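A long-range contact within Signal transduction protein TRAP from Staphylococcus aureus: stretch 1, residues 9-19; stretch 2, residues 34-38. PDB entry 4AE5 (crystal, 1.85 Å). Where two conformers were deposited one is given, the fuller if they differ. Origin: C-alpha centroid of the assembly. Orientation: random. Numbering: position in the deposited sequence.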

# COMPACT_ATOMS: atom_id res chain seq x y z
N GLY A 9 4.34 -0.46 14.99
CA GLY A 9 4.57 -0.37 16.41
C GLY A 9 3.19 -0.33 17.08
O GLY A 9 2.18 -0.56 16.42
N THR A 10 3.16 -0.05 18.39
CA THR A 10 1.86 0.12 19.08
C THR A 10 1.22 1.46 18.65
O THR A 10 1.91 2.36 18.16
CB THR A 10 2.02 0.13 20.63
OG1 THR A 10 2.64 1.33 21.05
CG2 THR A 10 2.84 -1.08 21.14
N TYR A 11 -0.09 1.60 18.87
CA TYR A 11 -0.77 2.91 18.61
C TYR A 11 0.01 4.06 19.26
O TYR A 11 0.31 5.07 18.63
CB TYR A 11 -2.23 2.92 19.09
CG TYR A 11 -2.83 4.31 19.08
CD1 TYR A 11 -3.32 4.84 17.88
CD2 TYR A 11 -2.88 5.11 20.22
CE1 TYR A 11 -3.82 6.13 17.83
CE2 TYR A 11 -3.40 6.40 20.18
CZ TYR A 11 -3.89 6.88 18.99
OH TYR A 11 -4.41 8.14 18.85
N GLY A 12 0.31 3.93 20.55
CA GLY A 12 0.94 5.03 21.33
C GLY A 12 2.32 5.37 20.82
O GLY A 12 2.61 6.55 20.61
N PHE A 13 3.17 4.35 20.60
CA PHE A 13 4.48 4.56 19.93
C PHE A 13 4.45 5.37 18.60
O PHE A 13 5.18 6.39 18.41
CB PHE A 13 5.22 3.23 19.75
CG PHE A 13 6.65 3.39 19.30
CD1 PHE A 13 7.63 3.77 20.18
CD2 PHE A 13 6.98 3.20 17.95
CE1 PHE A 13 8.94 3.98 19.74
CE2 PHE A 13 8.29 3.37 17.52
CZ PHE A 13 9.27 3.78 18.40
N LEU A 14 3.58 4.94 17.68
CA LEU A 14 3.49 5.62 16.42
C LEU A 14 2.83 6.99 16.52
O LEU A 14 3.18 7.89 15.73
CB LEU A 14 2.80 4.74 15.35
CG LEU A 14 3.38 3.38 15.04
CD1 LEU A 14 2.65 2.80 13.80
CD2 LEU A 14 4.88 3.43 14.87
N HIS A 15 1.84 7.13 17.42
CA HIS A 15 1.13 8.42 17.57
C HIS A 15 2.07 9.50 18.15
O HIS A 15 2.00 10.67 17.77
CB HIS A 15 -0.10 8.24 18.43
CG HIS A 15 -0.94 9.48 18.50
ND1 HIS A 15 -0.88 10.35 19.51
CD2 HIS A 15 -1.82 9.99 17.58
CE1 HIS A 15 -1.73 11.36 19.30
NE2 HIS A 15 -2.31 11.15 18.11
N GLN A 16 2.99 9.09 19.02
CA GLN A 16 4.05 10.02 19.48
C GLN A 16 4.91 10.55 18.28
O GLN A 16 5.23 11.75 18.21
CB GLN A 16 4.95 9.34 20.54
CG GLN A 16 5.95 10.30 21.20
CD GLN A 16 5.20 11.25 22.08
OE1 GLN A 16 4.49 10.81 22.99
NE2 GLN A 16 5.28 12.53 21.79
N ILE A 17 5.27 9.67 17.33
CA ILE A 17 6.00 10.14 16.12
C ILE A 17 5.15 11.14 15.38
O ILE A 17 5.63 12.21 15.00
CB ILE A 17 6.54 8.99 15.22
CG1 ILE A 17 7.58 8.15 16.01
CG2 ILE A 17 7.07 9.53 13.88
CD1 ILE A 17 8.06 6.90 15.26
N LYS A 18 3.87 10.83 15.24
CA LYS A 18 2.98 11.73 14.54
C LYS A 18 2.98 13.17 15.10
O LYS A 18 3.13 14.18 14.37
CB LYS A 18 1.58 11.16 14.57
CG LYS A 18 0.78 11.54 13.36
CD LYS A 18 -0.54 10.82 13.39
CE LYS A 18 -1.67 11.82 13.55
NZ LYS A 18 -1.81 12.65 12.33
N ILE A 19 2.82 13.24 16.40
CA ILE A 19 2.62 14.53 17.08
C ILE A 19 3.94 15.29 17.30
O ILE A 19 3.95 16.52 17.36
CB ILE A 19 1.84 14.35 18.40
CG1 ILE A 19 0.49 13.69 18.15
CG2 ILE A 19 1.62 15.69 19.10
CD1 ILE A 19 -0.52 14.61 17.50
N THR A 34 -1.14 -5.00 14.37
CA THR A 34 -0.21 -3.94 14.72
C THR A 34 -0.81 -2.57 14.36
O THR A 34 -1.68 -2.48 13.50
CB THR A 34 1.11 -4.14 13.90
OG1 THR A 34 2.05 -3.10 14.24
CG2 THR A 34 0.87 -4.12 12.39
N SER A 35 -0.31 -1.49 14.94
CA SER A 35 -0.58 -0.17 14.35
C SER A 35 0.40 0.10 13.19
O SER A 35 1.51 -0.42 13.20
CB SER A 35 -0.45 0.91 15.45
OG SER A 35 -0.78 2.18 14.87
N VAL A 36 0.04 0.96 12.23
CA VAL A 36 0.86 1.21 11.06
C VAL A 36 0.92 2.75 10.82
O VAL A 36 -0.11 3.44 10.93
CB VAL A 36 0.18 0.52 9.82
CG1 VAL A 36 0.92 0.84 8.54
CG2 VAL A 36 0.10 -0.98 10.00
N ILE A 37 2.09 3.29 10.46
CA ILE A 37 2.17 4.67 10.02
C ILE A 37 3.01 4.81 8.71
O ILE A 37 4.02 4.06 8.52
CB ILE A 37 2.65 5.59 11.18
CG1 ILE A 37 2.31 7.08 10.92
CG2 ILE A 37 4.15 5.44 11.39
CD1 ILE A 37 2.47 7.94 12.16
N PHE A 38 2.63 5.75 7.83
CA PHE A 38 3.46 6.00 6.59
C PHE A 38 3.46 7.47 6.16
O PHE A 38 2.55 8.24 6.55
CB PHE A 38 3.06 5.06 5.43
CG PHE A 38 1.63 5.20 4.95
CD1 PHE A 38 1.27 6.18 4.01
CD2 PHE A 38 0.61 4.32 5.40
CE1 PHE A 38 -0.08 6.33 3.58
CE2 PHE A 38 -0.71 4.45 4.97
CZ PHE A 38 -1.07 5.44 4.07

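At Gly-9 the chain pairs with Ser-35 in an antiparallel bridge, a closed pair of backbone hydrogen bonds, both weak: Gly-9 N donates to Ser-35 O at 3.3 Å, and Ser-35 N donates to Gly-9 O at 3.0 Å. Glycine suits this place because a CB here would point to the same face of the sheet as the Ser-35 side chain and lie 3.1 Å from Phe-13 CD2; the crowding would come from its own stretch, not from the strand. Beside the bridge, Thr-34 OG1 donates to Ser-35 O at 2.9 Å, so that carbonyl receives both a backbone and a side-chain donor.

Thr-10 turns the chain from pairing to helix. Its CB points away from the strand, leaving OG1 to cap the helix by accepting from Phe-13 N at 3.1 Å, while its backbone O accepts from Leu-14 N at 3.1 Å. The turn is tight against the strand: Thr-10 C lies 3.7 Å from Ser-35 CB, and Tyr-11 N lies 3.5 Å from that same CB. A small serine fits under this first turn, and its OG, hydrogen-bonded elsewhere in the structure, is not left unsatisfied. Tyr-11 sets its CB sideways and, with chi1 t, leads its ring away, so its closest approach to the strand is through N. Gly-12 and Phe-13 make no contact with the strand.

Leu-14 is the main apolar anchor of the helix. Buried, pointing toward the strand in an m,t rotamer, it sends CD1 along the backbone, 3.5 Å from Ser-35 O, 3.4 Å from Val-36 C and 3.4 Å from Ile-37 N. The same methyl meets Ile-37 CB at 3.8 Å. Ile-37 answers by pointing toward the helix, whereas Val-36, between Ser-35 and Ile-37, points away, as strand alternation dictates. Leu-14 and Ile-37 have 74 and 88 Å² covered, a large part of the 345 Å² buried in all.

His-15 and Gln-16 make no contact across the interface. Ile-17 points toward the strand, but its CG2 stays 5.2 Å from Ile-37 CD1. Lys-18, a turn after Leu-14, contributes its aliphatic base: Lys-18 CB lies 4.1 Å from Ile-37 CD1, while the end of the chain leads away and NZ is hydrogen-bonded elsewhere.

The helix and strand axes run nearly parallel, 21° apart and 8.0 Å at closest approach. The rule is economical: pair the backbones once, cap the helix at once, then bury a leucine against the strand.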